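Local coordinates for beta-1,4-mannanase (PDB 4OOZ), which cleaves the beta-1,4-linked backbone of mannans at internal positions, releasing mainly short manno-oligosaccharides such as mannobiose and mannotriose, at residues T79-V84 with F126-L131; G41-W46 with G337-Q342; L173-V178 with L237-S242. All coordinates share one frame; numbering follows the deposited sequence.

Interaction 1. Residues T79-V84 with F126-L131; sequences TARVWV and FLILVL. With BMA (beta-D-mannopyranose), chain G.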
loop_
_atom_site.group_PDB
_atom_site.type_symbol
_atom_site.label_atom_id
_atom_site.label_comp_id
_atom_site.label_asym_id
_atom_site.label_seq_id
_atom_site.Cartn_x
_atom_site.Cartn_y
_atom_site.Cartn_z
ATOM N N THR A 79 7.727 6.718 -7.158
ATOM C CA THR A 79 6.623 5.846 -6.763
ATOM C C THR A 79 5.254 6.515 -6.840
ATOM O O THR A 79 5.105 7.693 -6.524
ATOM C CB THR A 79 6.838 5.318 -5.327
ATOM O OG1 THR A 79 8.056 4.571 -5.279
ATOM C CG2 THR A 79 5.695 4.409 -4.890
ATOM N N ALA A 80 4.260 5.749 -7.281
ATOM C CA ALA A 80 2.863 6.158 -7.181
ATOM C C ALA A 80 2.035 5.028 -6.578
ATOM O O ALA A 80 2.145 3.876 -6.989
ATOM C CB ALA A 80 2.318 6.556 -8.537
ATOM N N ARG A 81 1.220 5.362 -5.585
ATOM C CA ARG A 81 0.348 4.382 -4.950
ATOM C C ARG A 81 -1.065 4.484 -5.522
ATOM O O ARG A 81 -1.731 5.505 -5.365
ATOM C CB ARG A 81 0.330 4.583 -3.434
ATOM C CG ARG A 81 -0.440 3.520 -2.662
ATOM C CD ARG A 81 -0.134 3.621 -1.180
ATOM N NE ARG A 81 -0.922 2.702 -0.365
ATOM C CZ ARG A 81 -1.952 3.070 0.390
ATOM N NH1 ARG A 81 -2.327 4.340 0.429
ATOM N NH2 ARG A 81 -2.607 2.171 1.108
ATOM N N VAL A 82 -1.512 3.422 -6.185
ATOM C CA VAL A 82 -2.802 3.433 -6.867
ATOM C C VAL A 82 -3.730 2.313 -6.391
ATOM O O VAL A 82 -3.331 1.152 -6.299
ATOM C CB VAL A 82 -2.614 3.320 -8.390
ATOM C CG1 VAL A 82 -2.051 4.608 -8.943
ATOM C CG2 VAL A 82 -1.687 2.174 -8.725
ATOM N N TRP A 83 -4.973 2.674 -6.085
ATOM C CA TRP A 83 -5.966 1.702 -5.629
ATOM C C TRP A 83 -6.635 0.999 -6.814
ATOM O O TRP A 83 -6.742 1.564 -7.902
ATOM C CB TRP A 83 -7.023 2.377 -4.748
ATOM C CG TRP A 83 -6.483 2.912 -3.450
ATOM C CD1 TRP A 83 -5.172 3.090 -3.118
ATOM C CD2 TRP A 83 -7.243 3.330 -2.308
ATOM N NE1 TRP A 83 -5.068 3.595 -1.847
ATOM C CE2 TRP A 83 -6.324 3.752 -1.326
ATOM C CE3 TRP A 83 -8.610 3.389 -2.022
ATOM C CZ2 TRP A 83 -6.727 4.226 -0.081
ATOM C CZ3 TRP A 83 -9.008 3.860 -0.786
ATOM C CH2 TRP A 83 -8.070 4.274 0.169
ATOM N N VAL A 84 -7.080 -0.236 -6.598
ATOM C CA VAL A 84 -7.642 -1.041 -7.679
ATOM C C VAL A 84 -9.088 -1.473 -7.404
ATOM O O VAL A 84 -10.028 -0.832 -7.873
ATOM C CB VAL A 84 -6.779 -2.292 -7.941
ATOM C CG1 VAL A 84 -7.305 -3.065 -9.140
ATOM C CG2 VAL A 84 -5.336 -1.891 -8.171
ATOM N N PHE A 126 7.797 3.495 -10.051
ATOM C CA PHE A 126 7.230 2.287 -9.466
ATOM C C PHE A 126 5.773 2.503 -9.088
ATOM O O PHE A 126 5.347 3.631 -8.847
ATOM C CB PHE A 126 8.027 1.849 -8.237
ATOM C CG PHE A 126 9.414 1.377 -8.552
ATOM C CD1 PHE A 126 9.618 0.164 -9.183
ATOM C CD2 PHE A 126 10.515 2.143 -8.211
ATOM C CE1 PHE A 126 10.890 -0.276 -9.475
ATOM C CE2 PHE A 126 11.793 1.707 -8.499
ATOM C CZ PHE A 126 11.980 0.497 -9.131
ATOM N N LEU A 127 5.014 1.414 -9.035
ATOM C CA LEU A 127 3.612 1.479 -8.648
ATOM C C LEU A 127 3.312 0.520 -7.507
ATOM O O LEU A 127 3.810 -0.603 -7.480
ATOM C CB LEU A 127 2.711 1.168 -9.846
ATOM C CG LEU A 127 2.618 2.251 -10.922
ATOM C CD1 LEU A 127 1.766 1.793 -12.085
ATOM C CD2 LEU A 127 2.042 3.516 -10.330
ATOM N N ILE A 128 2.502 0.974 -6.560
ATOM C CA ILE A 128 2.022 0.111 -5.492
ATOM C C ILE A 128 0.516 -0.106 -5.640
ATOM O O ILE A 128 -0.287 0.761 -5.293
ATOM C CB ILE A 128 2.333 0.700 -4.107
ATOM C CG1 ILE A 128 3.847 0.879 -3.941
ATOM C CG2 ILE A 128 1.768 -0.197 -3.012
ATOM C CD1 ILE A 128 4.276 1.323 -2.561
ATOM N N LEU A 129 0.142 -1.266 -6.169
ATOM C CA LEU A 129 -1.260 -1.577 -6.427
ATOM C C LEU A 129 -2.002 -1.990 -5.161
ATOM O O LEU A 129 -1.803 -3.089 -4.647
ATOM C CB LEU A 129 -1.373 -2.686 -7.471
ATOM C CG LEU A 129 -0.553 -2.518 -8.750
ATOM C CD1 LEU A 129 -0.803 -3.678 -9.698
ATOM C CD2 LEU A 129 -0.869 -1.200 -9.423
ATOM N N VAL A 130 -2.865 -1.108 -4.668
ATOM C CA VAL A 130 -3.679 -1.413 -3.498
ATOM C C VAL A 130 -4.966 -2.102 -3.927
ATOM O O VAL A 130 -5.798 -1.506 -4.613
ATOM C CB VAL A 130 -4.025 -0.145 -2.697
ATOM C CG1 VAL A 130 -4.693 -0.515 -1.382
ATOM C CG2 VAL A 130 -2.777 0.682 -2.450
ATOM N N LEU A 131 -5.127 -3.358 -3.525
ATOM C CA LEU A 131 -6.291 -4.143 -3.917
ATOM C C LEU A 131 -7.569 -3.577 -3.310
ATOM O O LEU A 131 -8.277 -2.802 -3.950
ATOM C CB LEU A 131 -6.110 -5.604 -3.505
ATOM C CG LEU A 131 -4.863 -6.289 -4.067
ATOM C CD1 LEU A 131 -4.775 -7.734 -3.604
ATOM C CD2 LEU A 131 -4.833 -6.200 -5.583
HETATM C C1 BMA G . -7.547 6.927 3.028
HETATM C C2 BMA G . -7.541 6.510 4.468
HETATM C C3 BMA G . -8.598 7.294 5.208
HETATM C C4 BMA G . -8.396 8.803 5.016
HETATM C C5 BMA G . -8.191 9.175 3.536
HETATM C C6 BMA G . -7.673 10.588 3.388
HETATM O O1 BMA G . -6.509 6.213 2.421
HETATM O O2 BMA G . -6.303 6.891 5.051
HETATM O O3 BMA G . -8.588 6.989 6.600
HETATM O O4 BMA G . -9.530 9.503 5.512
HETATM O O5 BMA G . -7.231 8.290 2.923
HETATM O O6 BMA G . -7.860 11.280 4.616
#

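Interaction 2. Residues G41-W46 with G337-Q342; sequences GVNFAW and GALTWQ. With BMA (beta-D-mannopyranose), chain G.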
loop_
_atom_site.group_PDB
_atom_site.type_symbol
_atom_site.label_atom_id
_atom_site.label_comp_id
_atom_site.label_asym_id
_atom_site.label_seq_id
_atom_site.Cartn_x
_atom_site.Cartn_y
_atom_site.Cartn_z
ATOM N N GLY A 41 7.360 9.655 -3.519
ATOM C CA GLY A 41 6.281 9.926 -4.446
ATOM C C GLY A 41 4.970 10.323 -3.802
ATOM O O GLY A 41 4.934 10.868 -2.698
ATOM N N VAL A 42 3.884 10.044 -4.512
ATOM C CA VAL A 42 2.554 10.447 -4.085
ATOM C C VAL A 42 1.570 9.296 -4.103
ATOM O O VAL A 42 1.815 8.254 -4.709
ATOM C CB VAL A 42 1.981 11.555 -4.989
ATOM C CG1 VAL A 42 2.928 12.730 -5.066
ATOM C CG2 VAL A 42 1.707 11.007 -6.379
ATOM N N ASN A 43 0.447 9.494 -3.430
ATOM C CA ASN A 43 -0.719 8.676 -3.687
ATOM C C ASN A 43 -1.494 9.291 -4.841
ATOM O O ASN A 43 -1.896 10.448 -4.765
ATOM C CB ASN A 43 -1.609 8.572 -2.448
ATOM C CG ASN A 43 -1.125 7.531 -1.466
ATOM O OD1 ASN A 43 -1.602 6.396 -1.466
ATOM N ND2 ASN A 43 -0.180 7.912 -0.614
ATOM N N PHE A 44 -1.667 8.550 -5.929
ATOM C CA PHE A 44 -2.732 8.898 -6.852
ATOM C C PHE A 44 -3.976 8.593 -6.065
ATOM O O PHE A 44 -4.905 9.394 -5.979
ATOM C CB PHE A 44 -2.717 8.072 -8.144
ATOM C CG PHE A 44 -1.578 8.378 -9.068
ATOM C CD1 PHE A 44 -0.664 9.374 -8.777
ATOM C CD2 PHE A 44 -1.435 7.665 -10.246
ATOM C CE1 PHE A 44 0.381 9.641 -9.642
ATOM C CE2 PHE A 44 -0.398 7.925 -11.111
ATOM C CZ PHE A 44 0.515 8.913 -10.810
ATOM N N ALA A 45 -3.927 7.408 -5.461
ATOM C CA ALA A 45 -5.064 6.701 -4.896
ATOM C C ALA A 45 -6.098 6.416 -5.983
ATOM O O ALA A 45 -6.472 5.262 -6.176
ATOM C CB ALA A 45 -5.664 7.472 -3.751
ATOM N N TRP A 46 -6.539 7.450 -6.700
ATOM C CA TRP A 46 -7.445 7.266 -7.833
ATOM C C TRP A 46 -7.641 8.511 -8.691
ATOM O O TRP A 46 -7.300 9.627 -8.301
ATOM C CB TRP A 46 -8.816 6.785 -7.348
ATOM C CG TRP A 46 -9.509 7.721 -6.410
ATOM C CD1 TRP A 46 -10.275 8.799 -6.743
ATOM C CD2 TRP A 46 -9.520 7.647 -4.981
ATOM N NE1 TRP A 46 -10.755 9.408 -5.610
ATOM C CE2 TRP A 46 -10.312 8.715 -4.514
ATOM C CE3 TRP A 46 -8.939 6.781 -4.050
ATOM C CZ2 TRP A 46 -10.525 8.949 -3.158
ATOM C CZ3 TRP A 46 -9.154 7.011 -2.706
ATOM C CH2 TRP A 46 -9.939 8.086 -2.272
ATOM N N GLY A 337 10.586 5.173 2.779
ATOM C CA GLY A 337 9.770 5.871 1.804
ATOM C C GLY A 337 8.780 6.849 2.404
ATOM O O GLY A 337 8.479 6.797 3.596
ATOM N N ALA A 338 8.268 7.743 1.564
ATOM C CA ALA A 338 7.282 8.730 1.990
ATOM C C ALA A 338 6.357 9.098 0.835
ATOM O O ALA A 338 6.809 9.575 -0.203
ATOM C CB ALA A 338 7.973 9.967 2.534
ATOM N N LEU A 339 5.061 8.871 1.026
ATOM C CA LEU A 339 4.068 9.129 -0.010
ATOM C C LEU A 339 3.059 10.162 0.446
ATOM O O LEU A 339 2.290 9.927 1.368
ATOM C CB LEU A 339 3.336 7.846 -0.391
ATOM C CG LEU A 339 4.181 6.702 -0.939
ATOM C CD1 LEU A 339 3.360 5.433 -0.972
ATOM C CD2 LEU A 339 4.704 7.039 -2.324
ATOM N N THR A 340 3.066 11.313 -0.199
ATOM C CA THR A 340 2.099 12.353 0.115
ATOM C C THR A 340 0.681 11.910 -0.184
ATOM O O THR A 340 0.446 11.139 -1.116
ATOM C CB THR A 340 2.400 13.593 -0.665
ATOM O OG1 THR A 340 2.916 13.179 -1.933
ATOM C CG2 THR A 340 3.432 14.421 0.046
ATOM N N TRP A 341 -0.283 12.403 0.580
ATOM C CA TRP A 341 -1.620 11.892 0.378
ATOM C C TRP A 341 -2.372 12.599 -0.737
ATOM O O TRP A 341 -2.448 13.825 -0.801
ATOM C CB TRP A 341 -2.452 11.944 1.647
ATOM C CG TRP A 341 -3.854 11.546 1.330
ATOM C CD1 TRP A 341 -4.960 12.337 1.389
ATOM C CD2 TRP A 341 -4.295 10.281 0.804
ATOM N NE1 TRP A 341 -6.067 11.639 0.974
ATOM C CE2 TRP A 341 -5.687 10.374 0.611
ATOM C CE3 TRP A 341 -3.653 9.076 0.500
ATOM C CZ2 TRP A 341 -6.447 9.310 0.132
ATOM C CZ3 TRP A 341 -4.412 8.021 0.021
ATOM C CH2 TRP A 341 -5.794 8.146 -0.157
ATOM N N GLN A 342 -2.940 11.744 -1.582
ATOM C CA GLN A 342 -3.624 12.018 -2.841
ATOM C C GLN A 342 -3.270 13.227 -3.689
ATOM O O GLN A 342 -3.452 14.390 -3.328
ATOM C CB GLN A 342 -5.129 12.016 -2.605
ATOM C CG GLN A 342 -5.698 10.846 -3.350
ATOM C CD GLN A 342 -7.149 10.599 -3.156
ATOM O OE1 GLN A 342 -7.728 10.946 -2.133
ATOM N NE2 GLN A 342 -7.755 9.969 -4.146
HETATM C C1 BMA G . -7.547 6.927 3.028
HETATM C C2 BMA G . -7.541 6.510 4.468
HETATM C C3 BMA G . -8.598 7.294 5.208
HETATM C C4 BMA G . -8.396 8.803 5.016
HETATM C C5 BMA G . -8.191 9.175 3.536
HETATM C C6 BMA G . -7.673 10.588 3.388
HETATM O O1 BMA G . -6.509 6.213 2.421
HETATM O O2 BMA G . -6.303 6.891 5.051
HETATM O O3 BMA G . -8.588 6.989 6.600
HETATM O O4 BMA G . -9.530 9.503 5.512
HETATM O O5 BMA G . -7.231 8.290 2.923
HETATM O O6 BMA G . -7.860 11.280 4.616
#

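Interaction 3. Residues L173-V178 with L237-S242; sequences LAAWEV and LVTVGS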
loop_
_atom_site.group_PDB
_atom_site.type_symbol
_atom_site.label_atom_id
_atom_site.label_comp_id
_atom_site.label_asym_id
_atom_site.label_seq_id
_atom_site.Cartn_x
_atom_site.Cartn_y
_atom_site.Cartn_z
ATOM N N LEU A 173 6.153 -2.460 -11.077
ATOM C CA LEU A 173 5.243 -3.070 -10.124
ATOM C C LEU A 173 6.045 -3.439 -8.892
ATOM O O LEU A 173 6.492 -4.575 -8.731
ATOM C CB LEU A 173 4.537 -4.294 -10.708
ATOM C CG LEU A 173 3.617 -5.079 -9.766
ATOM C CD1 LEU A 173 2.805 -4.158 -8.864
ATOM C CD2 LEU A 173 2.696 -5.980 -10.571
ATOM N N ALA A 174 6.240 -2.451 -8.032
ATOM C CA ALA A 174 6.964 -2.652 -6.794
ATOM C C ALA A 174 5.991 -2.662 -5.633
ATOM O O ALA A 174 5.826 -1.636 -4.967
ATOM C CB ALA A 174 8.011 -1.571 -6.605
ATOM N N ALA A 175 5.327 -3.811 -5.470
ATOM C CA ALA A 175 4.482 -4.218 -4.330
ATOM C C ALA A 175 2.976 -4.271 -4.613
ATOM O O ALA A 175 2.411 -3.442 -5.330
ATOM C CB ALA A 175 4.724 -3.344 -3.098
ATOM N N TRP A 176 2.351 -5.289 -4.028
ATOM C CA TRP A 176 0.906 -5.402 -3.932
ATOM C C TRP A 176 0.472 -5.092 -2.509
ATOM O O TRP A 176 0.907 -5.756 -1.574
ATOM C CB TRP A 176 0.432 -6.812 -4.290
ATOM C CG TRP A 176 0.911 -7.346 -5.597
ATOM C CD1 TRP A 176 2.148 -7.849 -5.876
ATOM C CD2 TRP A 176 0.148 -7.466 -6.801
ATOM N NE1 TRP A 176 2.206 -8.260 -7.184
ATOM C CE2 TRP A 176 0.990 -8.036 -7.774
ATOM C CE3 TRP A 176 -1.165 -7.137 -7.152
ATOM C CZ2 TRP A 176 0.563 -8.288 -9.075
ATOM C CZ3 TRP A 176 -1.587 -7.386 -8.444
ATOM C CH2 TRP A 176 -0.725 -7.955 -9.391
ATOM N N GLU A 177 -0.389 -4.101 -2.332
ATOM C CA GLU A 177 -0.971 -3.878 -1.017
ATOM C C GLU A 177 -2.337 -4.553 -0.926
ATOM O O GLU A 177 -3.278 -4.176 -1.624
ATOM C CB GLU A 177 -1.097 -2.391 -0.714
ATOM C CG GLU A 177 -1.630 -2.106 0.674
ATOM C CD GLU A 177 -1.564 -0.639 1.014
ATOM O OE1 GLU A 177 -2.194 -0.222 2.005
ATOM O OE2 GLU A 177 -0.892 0.108 0.275
ATOM N N VAL A 178 -2.426 -5.559 -0.065
ATOM C CA VAL A 178 -3.648 -6.321 0.129
ATOM C C VAL A 178 -4.789 -5.459 0.658
ATOM O O VAL A 178 -5.870 -5.422 0.077
ATOM C CB VAL A 178 -3.417 -7.492 1.097
ATOM C CG1 VAL A 178 -4.740 -8.103 1.528
ATOM C CG2 VAL A 178 -2.526 -8.532 0.453
ATOM N N LEU A 237 6.398 -8.240 -3.595
ATOM C CA LEU A 237 6.400 -7.601 -2.287
ATOM C C LEU A 237 4.976 -7.278 -1.870
ATOM O O LEU A 237 4.292 -6.514 -2.530
ATOM C CB LEU A 237 7.254 -6.330 -2.305
ATOM C CG LEU A 237 8.714 -6.505 -2.730
ATOM C CD1 LEU A 237 9.473 -5.198 -2.605
ATOM C CD2 LEU A 237 9.379 -7.597 -1.917
ATOM N N VAL A 238 4.520 -7.870 -0.777
ATOM C CA VAL A 238 3.158 -7.631 -0.327
ATOM C C VAL A 238 3.199 -6.762 0.923
ATOM O O VAL A 238 4.133 -6.851 1.708
ATOM C CB VAL A 238 2.416 -8.962 -0.067
ATOM C CG1 VAL A 238 1.038 -8.718 0.512
ATOM C CG2 VAL A 238 2.310 -9.759 -1.358
ATOM N N THR A 239 2.203 -5.898 1.090
ATOM C CA THR A 239 2.184 -4.982 2.221
ATOM C C THR A 239 0.775 -4.641 2.695
ATOM O O THR A 239 -0.216 -4.965 2.041
ATOM C CB THR A 239 2.912 -3.676 1.876
ATOM O OG1 THR A 239 2.634 -2.692 2.880
ATOM C CG2 THR A 239 2.450 -3.155 0.530
ATOM N N VAL A 240 0.707 -3.991 3.851
ATOM C CA VAL A 240 -0.537 -3.467 4.399
ATOM C C VAL A 240 -0.288 -2.041 4.867
ATOM O O VAL A 240 0.725 -1.765 5.506
ATOM C CB VAL A 240 -1.053 -4.321 5.571
ATOM C CG1 VAL A 240 -2.214 -3.633 6.261
ATOM C CG2 VAL A 240 -1.455 -5.704 5.090
ATOM N N GLY A 241 -1.196 -1.131 4.539
ATOM C CA GLY A 241 -1.035 0.262 4.918
ATOM C C GLY A 241 -1.987 0.669 6.018
ATOM O O GLY A 241 -3.177 0.829 5.782
ATOM N N SER A 242 -1.458 0.854 7.221
ATOM C CA SER A 242 -2.299 1.061 8.393
ATOM C C SER A 242 -2.548 2.519 8.744
ATOM O O SER A 242 -1.646 3.352 8.686
ATOM C CB SER A 242 -1.684 0.368 9.611
ATOM O OG SER A 242 -1.589 -1.033 9.422
HETATM O O HOH W 1 5.735 -7.136 -6.428
#

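Interaction 1. Residues T79-V84 with F126-L131
Val-130 sits where the pairing of 79-84 with 126-131 is tightest, wedged against both Arg-81 and Trp-83 on the face of the sheet that looks into the barrel. Its CG2 reaches two groups together: it lies over a face of the Arg-81 guanidinium, 3.4 Å from NE, and meets the corner of the indole at Trp-83 CD1, 3.5 Å away. CG1, set trans to the backbone N (chi1 -172°), stands over the five-membered ring of Trp-83, 4.2 Å from the ring centroid and 18° off the normal, a CH-pi contact. Arg-81 runs out extended from CG to NE, and its charged end bonds to Glu-177, Asn-43, Asn-180 and Glu-312, the probable nucleophile. Trp-83, an established substrate-binding residue, presents its edge to the mannose, with CZ2 3.2 Å from O1 of the sugar.

On the opposite face the side chains that meet are apolar: Ala-80, Val-82, Leu-127 and Leu-129. Val-82 CG2 meets Leu-129 CD2 at 3.5 Å, the two side chains lying alongside each other, and Leu-127 CD2 reaches Ala-80 CB at the same separation. Between the two faces, five backbone hydrogen bonds of a parallel pairing join the strands, from Ala-80 N to Phe-126 O at one end to Val-84 N to Val-130 O, 2.7 Å, at the other.

Packing is looser at the start. Thr-79 OG1 comes no nearer than 4.0 Å to Phe-126 CB, and the phenyl ring leads away from the partner strand. This looser end is still buried, not open to solvent. Strand 35-45 flanks the pair beside 79-84 and strand 173-180 beside 126-131, while helix 109-122 packs over Val-84 and Leu-127 from outside.

Interaction 2. Residues G41-W46 with G337-Q342
The seam that closes the (beta/alpha)8 barrel runs here, where Gly-41, Val-42 and Asn-43 of its first strand lie parallel to Leu-339 and Thr-340 of its last. Gly-41 O accepts Thr-340 N at 3.2 Å, with the donor in the carbonyl plane on a lone pair. One step back, Gly-41 N makes a weak, long bond of 3.4 Å to Ala-338 O. Leu-339 lays its CD2 methyl against the Gly-41 to Val-42 peptide, near where a side chain on Gly-41 would have to go.

Asn-43 joins the strands twice over. Its backbone N bonds to Thr-340 O at 2.8 Å, and its ND2 adds a weak bond to the same oxygen at 3.3 Å, so that one carbonyl is held by two donors of a single residue. That leaves OD1 facing Arg-81, from which it takes a hydrogen bond. The amide carbon CG rests 3.6 Å from Trp-341 CE3, the amide and ring planes turned 51° apart.

Toward the C-terminal ends of the strands the contact becomes aromatic. With chi1 at 174° the Trp-341 indole leaves trans to N and swings back from a CB that points away, until its CH2 meets Ala-45 CB at 3.7 Å. Trp-46 CZ3 approaches that same CH2 less closely. One face of the Trp-341 ring backs onto Gln-342 CB; over the opposite face lies the mannose, whose O5 is 3.1 Å from CZ2. Hydrogen bonds hold this sugar to Glu-181 and Glu-312, the probable catalytic pair, and to Asp-348 O. A tryptophan just after the last barrel strand, offering its face to a sugar at the catalytic centre, is characteristic of glycoside hydrolase family 5.

Interaction 3. Residues L173-V178 with L237-S242
Trp-176 and Glu-177 pair in parallel with Val-238 and Thr-239, on two adjacent strands of the (beta/alpha)8 barrel linked through helix 215-232 in a beta-alpha-beta unit. Three backbone hydrogen bonds make the first shell. Trp-176 N gives to Leu-237 O at 2.7 Å, Thr-239 N gives to Trp-176 O at 3.0 Å, and Val-178 N gives to Thr-239 O at 3.1 Å. At the start of the pairing a water accepts from Leu-237 N at 3.1 Å and, weakly, from Ala-175 N. Toward the other end, Val-178 CG2 and Val-238 CG1 touch at 3.6 Å.

Around this backbone, the inward side is set by Glu-177. It stretches out straight from the strand (chi1 -177°), which carries the methylenes past the Thr-239 backbone, CG lying 3.5 Å from Thr-239 O, and brings the carboxylate alongside Gly-241. Thr-239 turns its CG2 toward Glu-177 CB, 3.8 Å away.

What fixes the carboxylate lies one shell further out: OE1 forms a salt bridge with Arg-81, and OE2 a weak hydrogen bond with Gln-278. Cutting this side chain back to an alanine is likely to take the carboxylate from Arg-81 NH2, leaving Asn-180 to hold that nitrogen, and to open a gap beside Gly-241 and Val-130.

On the outer side, helices 149-167 and 215-232 pack on the Trp-176 indole, Leu-173 lies over one of its faces, and helix 215-232 also packs on Val-178. On the inward side, Thr-239 OG1 is held by hydrogen bonds with Phe-276 O and Gln-278 NE2.

In the fold
All three contacts join neighbouring strands of one barrel sheet, and Arg-81 ties them together. From interaction 1 its NH1 reaches Asn-43 OD1 of interaction 2 at 2.9 Å, and its NH2 reaches Glu-177 OE1 of interaction 3 at 2.6 Å. Interaction 1 thus stands between the others, its centre about 9 Å from that of interaction 2 and about 8 Å from that of interaction 3. Interactions 2 and 3 do not touch; their nearest atoms are about 7 Å apart. Trp-83 and Trp-341 bring interactions 1 and 2 to the same mannose, whereas the side chain of Glu-177 in interaction 3 stays about 8 Å from a bound mannose at the nearest atoms.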